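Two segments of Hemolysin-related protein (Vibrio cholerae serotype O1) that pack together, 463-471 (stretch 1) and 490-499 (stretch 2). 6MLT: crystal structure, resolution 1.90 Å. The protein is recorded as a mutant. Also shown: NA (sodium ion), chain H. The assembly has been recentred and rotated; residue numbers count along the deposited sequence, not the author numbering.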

ATOM      1  N   VAL A 463       6.323 -17.731  -7.629  1.00 18.52           N
ATOM      2  CA  VAL A 463       6.090 -18.607  -6.488  1.00 21.06           C
ATOM      3  C   VAL A 463       5.077 -19.692  -6.821  1.00 22.46           C
ATOM      4  O   VAL A 463       5.267 -20.853  -6.455  1.00 21.69           O
ATOM      5  CB  VAL A 463       5.637 -17.773  -5.273  1.00 20.69           C
ATOM      6  CG1 VAL A 463       5.474 -18.662  -4.047  1.00 23.15           C
ATOM      7  CG2 VAL A 463       6.629 -16.647  -4.995  1.00 22.72           C
ATOM      8  N   TRP A 464       3.981 -19.327  -7.483  1.00 22.78           N
ATOM      9  CA  TRP A 464       2.983 -20.294  -7.906  1.00 22.38           C
ATOM     10  C   TRP A 464       2.163 -19.721  -9.055  1.00 22.42           C
ATOM     11  O   TRP A 464       2.187 -18.515  -9.326  1.00 18.69           O
ATOM     12  CB  TRP A 464       2.073 -20.707  -6.740  1.00 22.23           C
ATOM     13  CG  TRP A 464       1.398 -19.608  -5.930  1.00 19.45           C
ATOM     14  CD1 TRP A 464       1.772 -19.162  -4.697  1.00 21.65           C
ATOM     15  CD2 TRP A 464       0.208 -18.874  -6.273  1.00 20.85           C
ATOM     16  NE1 TRP A 464       0.896 -18.196  -4.250  1.00 22.17           N
ATOM     17  CE2 TRP A 464      -0.070 -17.999  -5.201  1.00 19.97           C
ATOM     18  CE3 TRP A 464      -0.647 -18.870  -7.378  1.00 20.52           C
ATOM     19  CZ2 TRP A 464      -1.164 -17.128  -5.205  1.00 19.75           C
ATOM     20  CZ3 TRP A 464      -1.734 -17.995  -7.381  1.00 20.95           C
ATOM     21  CH2 TRP A 464      -1.977 -17.136  -6.302  1.00 19.77           C
ATOM     22  N   SER A 465       1.450 -20.621  -9.737  1.00 19.48           N
ATOM     23  CA  SER A 465       0.559 -20.282 -10.843  1.00 20.03           C
ATOM     24  C   SER A 465      -0.689 -21.149 -10.749  1.00 20.01           C
ATOM     25  O   SER A 465      -0.585 -22.367 -10.581  1.00 19.32           O
ATOM     26  CB  SER A 465       1.252 -20.498 -12.197  1.00 22.61           C
ATOM     27  OG  SER A 465       0.362 -20.306 -13.285  1.00 26.00           O
ATOM     28  N   VAL A 466      -1.860 -20.526 -10.851  1.00 19.21           N
ATOM     29  CA  VAL A 466      -3.136 -21.225 -10.727  1.00 20.87           C
ATOM     30  C   VAL A 466      -3.957 -20.957 -11.979  1.00 21.33           C
ATOM     31  O   VAL A 466      -4.282 -19.802 -12.282  1.00 20.09           O
ATOM     32  CB  VAL A 466      -3.896 -20.793  -9.465  1.00 21.96           C
ATOM     33  CG1 VAL A 466      -5.331 -21.308  -9.489  1.00 23.04           C
ATOM     34  CG2 VAL A 466      -3.170 -21.310  -8.228  1.00 24.52           C
ATOM     35  N   ALA A 467      -4.309 -22.024 -12.692  1.00 21.34           N
ATOM     36  CA  ALA A 467      -5.079 -21.880 -13.918  1.00 22.67           C
ATOM     37  C   ALA A 467      -6.377 -21.142 -13.634  1.00 23.61           C
ATOM     38  O   ALA A 467      -7.061 -21.406 -12.639  1.00 22.70           O
ATOM     39  CB  ALA A 467      -5.366 -23.251 -14.536  1.00 26.47           C
ATOM     40  N   ASN A 468      -6.710 -20.211 -14.527  1.00 23.00           N
ATOM     41  CA  ASN A 468      -7.823 -19.284 -14.332  1.00 23.95           C
ATOM     42  C   ASN A 468      -8.226 -18.790 -15.719  1.00 25.64           C
ATOM     43  O   ASN A 468      -7.497 -17.996 -16.327  1.00 22.69           O
ATOM     44  CB  ASN A 468      -7.408 -18.134 -13.417  1.00 22.46           C
ATOM     45  CG  ASN A 468      -8.580 -17.277 -12.960  1.00 23.58           C
ATOM     46  OD1 ASN A 468      -9.404 -17.702 -12.142  1.00 20.62           O
ATOM     47  ND2 ASN A 468      -8.649 -16.050 -13.478  1.00 22.04           N
ATOM     48  N   ASP A 469      -9.371 -19.264 -16.214  1.00 32.15           N
ATOM     49  CA  ASP A 469      -9.778 -19.058 -17.608  1.00 42.83           C
ATOM     50  C   ASP A 469     -10.195 -17.611 -17.832  1.00 36.51           C
ATOM     51  O   ASP A 469     -11.271 -17.190 -17.397  1.00 36.11           O
ATOM     52  CB  ASP A 469     -10.926 -20.006 -17.960  1.00 56.63           C
ATOM     53  CG  ASP A 469     -11.639 -19.637 -19.276  1.00 55.00           C
ATOM     54  OD1 ASP A 469     -11.097 -18.841 -20.079  1.00 49.80           O
ATOM     55  OD2 ASP A 469     -12.758 -20.155 -19.509  1.00 50.25           O
ATOM     56  N   ASP A 470      -9.363 -16.846 -18.537  1.00 34.10           N
ATOM     57  CA  ASP A 470      -9.755 -15.495 -18.918  1.00 32.33           C
ATOM     58  C   ASP A 470      -9.394 -15.211 -20.366  1.00 27.57           C
ATOM     59  O   ASP A 470      -8.988 -14.096 -20.717  1.00 23.98           O
ATOM     60  CB  ASP A 470      -9.133 -14.449 -18.003  1.00 34.70           C
ATOM     61  CG  ASP A 470      -9.844 -13.127 -18.115  1.00 35.66           C
ATOM     62  OD1 ASP A 470     -11.083 -13.178 -18.238  1.00 36.56           O
ATOM     63  OD2 ASP A 470      -9.190 -12.065 -18.097  1.00 33.96           O
ATOM     64  N   LEU A 471      -9.576 -16.204 -21.235  1.00 27.83           N
ATOM     65  CA  LEU A 471      -9.251 -16.025 -22.648  1.00 33.98           C
ATOM     66  C   LEU A 471      -9.963 -14.824 -23.255  1.00 33.04           C
ATOM     67  O   LEU A 471      -9.454 -14.224 -24.207  1.00 35.09           O
ATOM     68  CB  LEU A 471      -9.618 -17.278 -23.439  1.00 42.54           C
ATOM     69  CG  LEU A 471      -8.445 -18.159 -23.845  1.00 54.88           C
ATOM     70  CD1 LEU A 471      -7.994 -18.983 -22.661  1.00 57.62           C
ATOM     71  CD2 LEU A 471      -8.828 -19.043 -25.018  1.00 63.68           C
ATOM     72  N   GLU A 490      -4.855 -13.539   1.710  1.00 19.72           N
ATOM     73  CA  GLU A 490      -5.285 -14.399   0.623  1.00 19.77           C
ATOM     74  C   GLU A 490      -5.540 -13.550  -0.627  1.00 19.30           C
ATOM     75  O   GLU A 490      -5.612 -12.320  -0.573  1.00 17.73           O
ATOM     76  CB  GLU A 490      -6.544 -15.179   1.023  1.00 18.04           C
ATOM     77  CG  GLU A 490      -6.300 -16.350   1.983  1.00 19.64           C
ATOM     78  CD  GLU A 490      -6.008 -15.931   3.426  1.00 22.32           C
ATOM     79  OE1 GLU A 490      -6.827 -15.196   4.022  1.00 21.26           O
ATOM     80  OE2 GLU A 490      -4.956 -16.344   3.970  1.00 22.16           O
ATOM     81  N   VAL A 491      -5.668 -14.229  -1.767  1.00 17.52           N
ATOM     82  CA  VAL A 491      -5.902 -13.600  -3.059  1.00 17.17           C
ATOM     83  C   VAL A 491      -7.342 -13.858  -3.483  1.00 19.08           C
ATOM     84  O   VAL A 491      -7.839 -14.989  -3.400  1.00 17.56           O
ATOM     85  CB  VAL A 491      -4.937 -14.138  -4.135  1.00 17.79           C
ATOM     86  CG1 VAL A 491      -5.076 -13.328  -5.424  1.00 17.95           C
ATOM     87  CG2 VAL A 491      -3.505 -14.126  -3.629  1.00 19.26           C
ATOM     88  N   LEU A 492      -8.000 -12.807  -3.965  1.00 16.34           N
ATOM     89  CA  LEU A 492      -9.358 -12.894  -4.483  1.00 16.05           C
ATOM     90  C   LEU A 492      -9.287 -12.763  -5.995  1.00 17.91           C
ATOM     91  O   LEU A 492      -8.752 -11.775  -6.504  1.00 18.49           O
ATOM     92  CB  LEU A 492     -10.253 -11.804  -3.896  1.00 17.69           C
ATOM     93  CG  LEU A 492     -10.511 -11.831  -2.393  1.00 18.17           C
ATOM     94  CD1 LEU A 492      -9.311 -11.312  -1.613  1.00 19.39           C
ATOM     95  CD2 LEU A 492     -11.740 -11.001  -2.087  1.00 24.06           C
ATOM     96  N   VAL A 493      -9.818 -13.762  -6.700  1.00 16.50           N
ATOM     97  CA  VAL A 493      -9.681 -13.867  -8.144  1.00 18.18           C
ATOM     98  C   VAL A 493     -11.045 -14.173  -8.751  1.00 20.14           C
ATOM     99  O   VAL A 493     -11.960 -14.656  -8.082  1.00 19.67           O
ATOM    100  CB  VAL A 493      -8.658 -14.951  -8.559  1.00 18.18           C
ATOM    101  CG1 VAL A 493      -7.340 -14.753  -7.827  1.00 22.37           C
ATOM    102  CG2 VAL A 493      -9.207 -16.353  -8.305  1.00 18.85           C
ATOM    103  N   GLN A 494     -11.152 -13.915 -10.048  1.00 21.63           N
ATOM    104  CA  GLN A 494     -12.384 -14.068 -10.806  1.00 18.57           C
ATOM    105  C   GLN A 494     -12.029 -14.618 -12.179  1.00 19.60           C
ATOM    106  O   GLN A 494     -11.018 -14.214 -12.765  1.00 18.47           O
ATOM    107  CB  GLN A 494     -13.100 -12.717 -10.944  1.00 19.55           C
ATOM    108  CG  GLN A 494     -14.291 -12.713 -11.890  1.00 20.27           C
ATOM    109  CD  GLN A 494     -15.491 -13.421 -11.293  1.00 21.75           C
ATOM    110  OE1 GLN A 494     -15.852 -13.183 -10.143  1.00 22.18           O
ATOM    111  NE2 GLN A 494     -16.102 -14.307 -12.063  1.00 20.40           N
ATOM    112  N   ASP A 495     -12.840 -15.549 -12.689  1.00 20.42           N
ATOM    113  CA  ASP A 495     -12.712 -15.921 -14.096  1.00 22.86           C
ATOM    114  C   ASP A 495     -14.075 -15.845 -14.776  1.00 20.49           C
ATOM    115  O   ASP A 495     -14.896 -15.005 -14.402  1.00 22.16           O
ATOM    116  CB  ASP A 495     -12.032 -17.293 -14.258  1.00 26.75           C
ATOM    117  CG  ASP A 495     -12.865 -18.478 -13.769  1.00 30.86           C
ATOM    118  OD1 ASP A 495     -14.018 -18.326 -13.315  1.00 29.36           O
ATOM    119  OD2 ASP A 495     -12.326 -19.605 -13.868  1.00 31.14           O
ATOM    120  N   ARG A 496     -14.323 -16.668 -15.800  1.00 18.64           N
ATOM    121  CA  ARG A 496     -15.582 -16.541 -16.530  1.00 17.01           C
ATOM    122  C   ARG A 496     -16.775 -16.983 -15.690  1.00 19.06           C
ATOM    123  O   ARG A 496     -17.877 -16.449 -15.860  1.00 21.55           O
ATOM    124  CB  ARG A 496     -15.535 -17.349 -17.830  1.00 19.65           C
ATOM    125  CG  ARG A 496     -14.484 -16.881 -18.856  1.00 22.09           C
ATOM    126  CD  ARG A 496     -14.621 -15.410 -19.241  1.00 19.85           C
ATOM    127  NE  ARG A 496     -15.933 -15.079 -19.798  1.00 18.26           N
ATOM    128  CZ  ARG A 496     -16.314 -15.343 -21.042  1.00 22.74           C
ATOM    129  NH1 ARG A 496     -15.496 -15.964 -21.878  1.00 23.42           N
ATOM    130  NH2 ARG A 496     -17.529 -14.994 -21.448  1.00 23.51           N
ATOM    131  N   LEU A 497     -16.579 -17.933 -14.772  1.00 18.60           N
ATOM    132  CA  LEU A 497     -17.693 -18.582 -14.088  1.00 17.89           C
ATOM    133  C   LEU A 497     -17.590 -18.610 -12.571  1.00 19.58           C
ATOM    134  O   LEU A 497     -18.587 -18.941 -11.920  1.00 18.67           O
ATOM    135  CB  LEU A 497     -17.840 -20.030 -14.577  1.00 20.21           C
ATOM    136  CG  LEU A 497     -18.164 -20.213 -16.057  1.00 20.85           C
ATOM    137  CD1 LEU A 497     -18.034 -21.671 -16.463  1.00 23.93           C
ATOM    138  CD2 LEU A 497     -19.569 -19.696 -16.356  1.00 25.30           C
ATOM    139  N   ARG A 498     -16.437 -18.290 -11.989  1.00 19.33           N
ATOM    140  CA  ARG A 498     -16.213 -18.494 -10.566  1.00 21.73           C
ATOM    141  C   ARG A 498     -15.398 -17.350  -9.991  1.00 21.13           C
ATOM    142  O   ARG A 498     -14.461 -16.864 -10.627  1.00 23.85           O
ATOM    143  CB  ARG A 498     -15.451 -19.806 -10.282  1.00 25.62           C
ATOM    144  CG  ARG A 498     -15.796 -20.970 -11.183  1.00 38.27           C
ATOM    145  CD  ARG A 498     -14.702 -22.021 -11.143  1.00 46.22           C
ATOM    146  NE  ARG A 498     -13.533 -21.628 -11.931  1.00 48.41           N
ATOM    147  CZ  ARG A 498     -12.407 -22.331 -11.997  1.00 44.49           C
ATOM    148  NH1 ARG A 498     -12.288 -23.464 -11.314  1.00 40.35           N
ATOM    149  NH2 ARG A 498     -11.394 -21.904 -12.743  1.00 42.55           N
ATOM    150  N   MET A 499     -15.760 -16.939  -8.785  1.00 18.28           N
ATOM    151  CA  MET A 499     -14.882 -16.178  -7.913  1.00 16.60           C
ATOM    152  C   MET A 499     -14.235 -17.161  -6.949  1.00 19.68           C
ATOM    153  O   MET A 499     -14.893 -18.087  -6.472  1.00 17.35           O
ATOM    154  CB  MET A 499     -15.667 -15.097  -7.158  1.00 20.08           C
ATOM    155  CG  MET A 499     -14.840 -14.273  -6.175  1.00 21.15           C
ATOM    156  SD  MET A 499     -14.640 -15.081  -4.560  1.00 24.00           S
ATOM    157  CE  MET A 499     -13.380 -14.031  -3.834  1.00 24.47           C
TER
HETATM  158 NA    NA H1007      -4.701 -15.174   5.930  1.00 20.83          NA
HETATM  159  O   HOH W   1     -11.585 -17.850 -10.454  1.00 21.89           O
HETATM  160  O   HOH W   2     -12.799 -16.816 -21.848  1.00 27.03           O

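What does the first strand of stretch 2 offer to stretch 1? Glu 490 lies out of reach, and its carboxylate binds the sodium ion instead, with OE2 at 2.3 Å and OE1 at 2.9 Å from NA. Contact starts at Val 491, whose CA-to-CB bond points toward stretch 1. Its CG2 sits 4.1 Å from CZ2 of Trp 464, near the plane of the indole and at the ring's edge. Trp 464, at chi1 p, also points toward its partner, so a buried valine methyl meets a buried aromatic edge, an apolar match that leaves no polar group stranded. Leu 492 is out of reach, while Val 493 points toward stretch 1 again, as the alternation of a strand would have it; its CG2 comes within 4.1 Å of Asn 468 OD1.

How is the end of this strand fastened? The CA-to-CB bond of Gln 494 points away, but its backbone carbonyl remains available. Asn 468 ND2 donates to Gln 494 O at 3.1 Å, with a nearly straight N-H...acceptor angle of 175°, the best-formed direct hydrogen bond between the stretches. The CA-to-CB bond of Asn 468 runs sideways, yet chi1 t and chi2 of 72° bring its amide nearer. An amide suits this buried place because it both donates and accepts: OD1 takes a hydrogen bond from water 1 at 2.8 Å, and the same water donates to Arg 498 O at 3.0 Å, adding a bridge.

Why is an aspartate found at the turn? The two stretches draw close here, with 5.5 Å between the CA atoms of Asp 469 and Asp 495. Asp 495 CB lies 3.2 Å from Asp 469 O and 3.4 Å from Asn 468 OD1, while its carboxylate serves its own stretch. Asp 495 OD1 accepts from Leu 497 N at 3.0 Å and from Arg 498 N at 2.8 Å; Asp 495 OD2 forms a salt bridge with Arg 498 NH2 at 2.7 Å. The buried charge is thus well compensated, and the turn is braced where it meets stretch 1.

What do the arginines contribute? Arg 496 N gives Asp 469 O a weak hydrogen bond, 3.5 Å long and bent to 132°. Its CA-to-CB bond points toward stretch 1, and the aliphatic part packs there, CG lying 3.8 Å from Asp 469 OD2. Farther out, water 2 accepts from Arg 496 NH1 at 2.8 Å and donates to Asp 469 OD1 at 3.2 Å, linking opposite charges through solvent. Arg 498 reaches in less closely, its NH2 4.4 Å from Ala 467 O.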